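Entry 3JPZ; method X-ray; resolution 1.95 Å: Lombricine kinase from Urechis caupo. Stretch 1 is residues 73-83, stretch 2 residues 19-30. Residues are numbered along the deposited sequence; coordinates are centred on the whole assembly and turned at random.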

# COMPACT_ATOMS: atom_id res chain seq x y z
N LYS A 73 12.64 -9.23 19.87
CA LYS A 73 13.29 -10.54 19.82
C LYS A 73 12.32 -11.69 20.05
O LYS A 73 12.37 -12.70 19.35
CB LYS A 73 14.41 -10.61 20.85
CG LYS A 73 15.24 -11.88 20.78
CD LYS A 73 16.50 -11.77 21.61
CE LYS A 73 17.62 -12.60 21.03
NZ LYS A 73 17.15 -13.95 20.62
N GLU A 74 11.44 -11.56 21.04
CA GLU A 74 10.60 -12.68 21.43
C GLU A 74 9.55 -12.99 20.37
O GLU A 74 9.05 -14.11 20.29
CB GLU A 74 9.94 -12.41 22.77
CG GLU A 74 8.60 -11.70 22.70
CD GLU A 74 7.92 -11.65 24.04
OE1 GLU A 74 7.67 -12.73 24.62
OE2 GLU A 74 7.65 -10.54 24.52
N LEU A 75 9.23 -11.99 19.55
CA LEU A 75 8.27 -12.18 18.47
C LEU A 75 8.95 -12.77 17.25
O LEU A 75 8.45 -13.71 16.62
CB LEU A 75 7.58 -10.86 18.12
CG LEU A 75 6.56 -10.93 16.99
CD1 LEU A 75 5.59 -12.11 17.16
CD2 LEU A 75 5.80 -9.62 16.90
N PHE A 76 10.10 -12.21 16.89
CA PHE A 76 10.86 -12.75 15.78
C PHE A 76 11.30 -14.17 16.09
O PHE A 76 11.24 -15.03 15.23
CB PHE A 76 12.06 -11.87 15.45
CG PHE A 76 11.69 -10.65 14.68
CD1 PHE A 76 11.77 -10.63 13.30
CD2 PHE A 76 11.21 -9.53 15.33
CE1 PHE A 76 11.42 -9.51 12.60
CE2 PHE A 76 10.85 -8.41 14.63
CZ PHE A 76 10.95 -8.40 13.27
N ASP A 77 11.70 -14.42 17.32
CA ASP A 77 12.23 -15.73 17.65
C ASP A 77 11.14 -16.80 17.52
O ASP A 77 11.39 -17.89 17.02
CB ASP A 77 12.84 -15.74 19.05
CG ASP A 77 14.26 -15.20 19.05
OD1 ASP A 77 14.67 -14.60 18.04
OD2 ASP A 77 14.96 -15.38 20.07
N ALA A 78 9.92 -16.47 17.93
CA ALA A 78 8.84 -17.45 17.85
C ALA A 78 8.49 -17.72 16.39
O ALA A 78 8.25 -18.86 16.00
CB ALA A 78 7.63 -16.95 18.61
N VAL A 79 8.47 -16.66 15.59
CA VAL A 79 8.09 -16.79 14.20
C VAL A 79 9.17 -17.56 13.44
O VAL A 79 8.86 -18.49 12.70
CB VAL A 79 7.84 -15.40 13.56
CG1 VAL A 79 7.94 -15.47 12.07
CG2 VAL A 79 6.47 -14.87 13.97
N ILE A 80 10.42 -17.18 13.64
CA ILE A 80 11.56 -17.86 13.05
C ILE A 80 11.54 -19.36 13.33
O ILE A 80 11.88 -20.17 12.47
CB ILE A 80 12.89 -17.29 13.60
CG1 ILE A 80 13.12 -15.87 13.10
CG2 ILE A 80 14.06 -18.17 13.19
CD1 ILE A 80 14.24 -15.13 13.85
N ASN A 81 11.15 -19.72 14.55
CA ASN A 81 11.18 -21.12 14.97
C ASN A 81 10.12 -21.95 14.25
O ASN A 81 10.27 -23.16 14.08
CB ASN A 81 10.99 -21.22 16.47
CG ASN A 81 11.01 -22.66 16.98
OD1 ASN A 81 11.98 -23.39 16.76
ND2 ASN A 81 9.96 -23.06 17.66
N GLU A 82 9.02 -21.31 13.86
CA GLU A 82 7.99 -22.02 13.11
C GLU A 82 8.37 -22.08 11.65
O GLU A 82 8.34 -23.13 11.03
CB GLU A 82 6.63 -21.35 13.26
CG GLU A 82 5.56 -21.99 12.39
CD GLU A 82 4.16 -21.63 12.82
OE1 GLU A 82 4.02 -20.80 13.74
OE2 GLU A 82 3.19 -22.17 12.25
N LYS A 83 8.73 -20.93 11.10
CA LYS A 83 9.01 -20.81 9.67
C LYS A 83 10.15 -21.73 9.25
O LYS A 83 10.12 -22.32 8.18
CB LYS A 83 9.36 -19.36 9.32
CG LYS A 83 9.95 -19.19 7.94
CD LYS A 83 8.93 -19.49 6.86
CE LYS A 83 9.58 -19.63 5.49
NZ LYS A 83 8.69 -20.35 4.55
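Stretch 2 (19-30) CVVGRHLNFEMY

Stretch 1 is a single helix from Lys 73 to Lys 83. Stretch 2 reaches it in two pieces: a weakly bonded helix at about residues 20-24, then a turn through Leu 25 and Asn 26 into a second helix that begins at Phe 27 and runs on beyond Tyr 30. The axis of the first short helix passes 9.4 Å from that of stretch 1 at its closest, and the N-to-C directions cross at 120°, so this short helix runs obliquely, nearer antiparallel than parallel. The register falls accordingly: the CA atoms lie nearest each other in the pairs Leu 75 and Leu 25, Ala 78 and His 24, Val 79 and Val 21, at 6.9, 6.5 and 6.3 Å.

Lys 73 takes no part in the contact; its NZ forms a salt bridge with Asp 77 OD2 at 2.7 Å, one turn along the same helix. Glu 74 points toward stretch 2, its CD 3.6 Å from Met 29 CG. Partly exposed, it can pack its CG and carboxylate carbon near Met 29 while OE1 and OE2 are hydrogen-bonded just outside the stretches. Met 29 is held at the start of its helix by Asn 26, whose OD1 caps the free amide Met 29 N at 2.9 Å.

Leu 75 leaves its backbone sideways, but its branched end comes nearer and spans both parts of stretch 2. Leu 75 CD1 lies 3.8 Å from Met 29 SD and 4.3 Å from both Val 21 CG1 and Leu 25 CD1; Leu 75 CD2 lies 4.1 Å from Leu 25 CD1. An unbranched, flexible methionine and compact branched residues together pack well around such a side chain.

Phe 76 and Asp 77 stay out of reach. Ala 78 then points toward stretch 2, and its methyl, which takes little room, lies against the His 24 ring: Ala 78 CB is 3.9 Å from His 24 ND1, and Ala 78 O lies over one face of the ring, 3.9 Å from His 24 NE2. Val 79 is buried, and its branched apolar side chain needs no polar partner: Val 79 CG2 is 4.0 Å from Val 20 CG1 and 3.9 Å from Val 21 CG2.

Ile 80 points away, but Glu 82 reaches out with an extended side chain, chi1 and chi2 both t, to close the contact with polar bonds. Glu 82 OE1 accepts a hydrogen bond from His 24 NE2 at 2.6 Å, near the plane of the ring, and Glu 82 OE2 pairs with Arg 23 NH2 at 3.0 Å in a hydrogen-bonded salt bridge. A water links Glu 82 and Arg 23 too, its O donating to Glu 82 OE1 at 2.9 Å and accepting from Arg 23 NE at 3.3 Å.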

# COMPACT_ATOMS: atom_id res chain seq x y z
N CYS A 19 -2.07 -16.17 9.45
CA CYS A 19 -0.69 -15.69 9.60
C CYS A 19 0.04 -16.34 10.77
O CYS A 19 -0.52 -16.54 11.84
CB CYS A 19 -0.67 -14.17 9.78
SG CYS A 19 -1.56 -13.59 11.24
N VAL A 20 1.32 -16.63 10.57
CA VAL A 20 2.16 -17.18 11.63
C VAL A 20 2.20 -16.26 12.84
O VAL A 20 2.14 -16.70 13.98
CB VAL A 20 3.59 -17.41 11.13
CG1 VAL A 20 4.48 -17.90 12.25
CG2 VAL A 20 3.59 -18.39 9.96
N VAL A 21 2.30 -14.96 12.58
CA VAL A 21 2.47 -14.00 13.67
C VAL A 21 1.30 -14.10 14.64
O VAL A 21 1.50 -14.04 15.86
CB VAL A 21 2.56 -12.56 13.16
CG1 VAL A 21 2.37 -11.57 14.29
CG2 VAL A 21 3.89 -12.33 12.47
N GLY A 22 0.10 -14.28 14.10
CA GLY A 22 -1.11 -14.31 14.89
C GLY A 22 -1.24 -15.50 15.81
O GLY A 22 -2.03 -15.48 16.75
N ARG A 23 -0.48 -16.56 15.53
CA ARG A 23 -0.51 -17.74 16.38
C ARG A 23 0.50 -17.65 17.51
O ARG A 23 0.48 -18.46 18.43
CB ARG A 23 -0.24 -19.00 15.56
CG ARG A 23 -1.47 -19.50 14.81
CD ARG A 23 -1.23 -20.88 14.23
NE ARG A 23 -0.12 -20.90 13.29
CZ ARG A 23 -0.20 -20.55 12.01
NH1 ARG A 23 -1.35 -20.13 11.51
NH2 ARG A 23 0.87 -20.61 11.23
N HIS A 24 1.38 -16.65 17.44
CA HIS A 24 2.40 -16.45 18.47
C HIS A 24 2.26 -15.13 19.22
O HIS A 24 2.73 -14.99 20.35
CB HIS A 24 3.80 -16.54 17.85
CG HIS A 24 4.10 -17.89 17.27
ND1 HIS A 24 4.38 -18.99 18.04
CD2 HIS A 24 4.17 -18.31 15.98
CE1 HIS A 24 4.60 -20.03 17.27
NE2 HIS A 24 4.48 -19.65 16.01
N LEU A 25 1.59 -14.15 18.60
CA LEU A 25 1.47 -12.82 19.19
C LEU A 25 0.17 -12.73 19.97
O LEU A 25 -0.81 -12.16 19.50
CB LEU A 25 1.50 -11.74 18.11
CG LEU A 25 1.45 -10.30 18.64
CD1 LEU A 25 2.65 -10.01 19.54
CD2 LEU A 25 1.39 -9.31 17.51
N ASN A 26 0.16 -13.30 21.17
CA ASN A 26 -0.98 -13.19 22.06
C ASN A 26 -0.92 -11.83 22.74
O ASN A 26 0.11 -11.16 22.69
CB ASN A 26 -0.98 -14.32 23.09
CG ASN A 26 0.30 -14.37 23.90
OD1 ASN A 26 0.89 -13.34 24.22
ND2 ASN A 26 0.73 -15.57 24.24
N PHE A 27 -2.01 -11.42 23.38
CA PHE A 27 -2.12 -10.06 23.89
C PHE A 27 -0.98 -9.69 24.84
O PHE A 27 -0.61 -8.53 24.96
CB PHE A 27 -3.42 -9.85 24.65
CG PHE A 27 -3.49 -8.51 25.32
CD1 PHE A 27 -3.62 -7.36 24.56
CD2 PHE A 27 -3.37 -8.40 26.69
CE1 PHE A 27 -3.65 -6.13 25.15
CE2 PHE A 27 -3.40 -7.16 27.30
CZ PHE A 27 -3.54 -6.03 26.53
N GLU A 28 -0.46 -10.70 25.52
CA GLU A 28 0.52 -10.50 26.57
C GLU A 28 1.87 -10.11 25.97
O GLU A 28 2.50 -9.15 26.39
CB GLU A 28 0.65 -11.77 27.40
CG GLU A 28 -0.59 -12.08 28.25
CD GLU A 28 -1.79 -12.53 27.42
OE1 GLU A 28 -1.61 -13.19 26.37
OE2 GLU A 28 -2.94 -12.23 27.83
N MET A 29 2.30 -10.88 24.97
CA MET A 29 3.48 -10.52 24.20
C MET A 29 3.27 -9.14 23.59
O MET A 29 4.14 -8.28 23.68
CB MET A 29 3.71 -11.55 23.10
CG MET A 29 4.84 -11.21 22.15
SD MET A 29 5.08 -12.47 20.90
CE MET A 29 5.27 -13.93 21.91
N TYR A 30 2.11 -8.94 22.97
CA TYR A 30 1.79 -7.66 22.35
C TYR A 30 1.98 -6.53 23.35
O TYR A 30 2.55 -5.49 23.02
CB TYR A 30 0.36 -7.65 21.83
CG TYR A 30 0.03 -6.41 21.03
CD1 TYR A 30 0.59 -6.21 19.77
CD2 TYR A 30 -0.84 -5.45 21.52
CE1 TYR A 30 0.30 -5.09 19.04
CE2 TYR A 30 -1.14 -4.31 20.78
CZ TYR A 30 -0.57 -4.14 19.54
OH TYR A 30 -0.86 -3.02 18.80
O HOH W 1 2.07 -22.08 15.42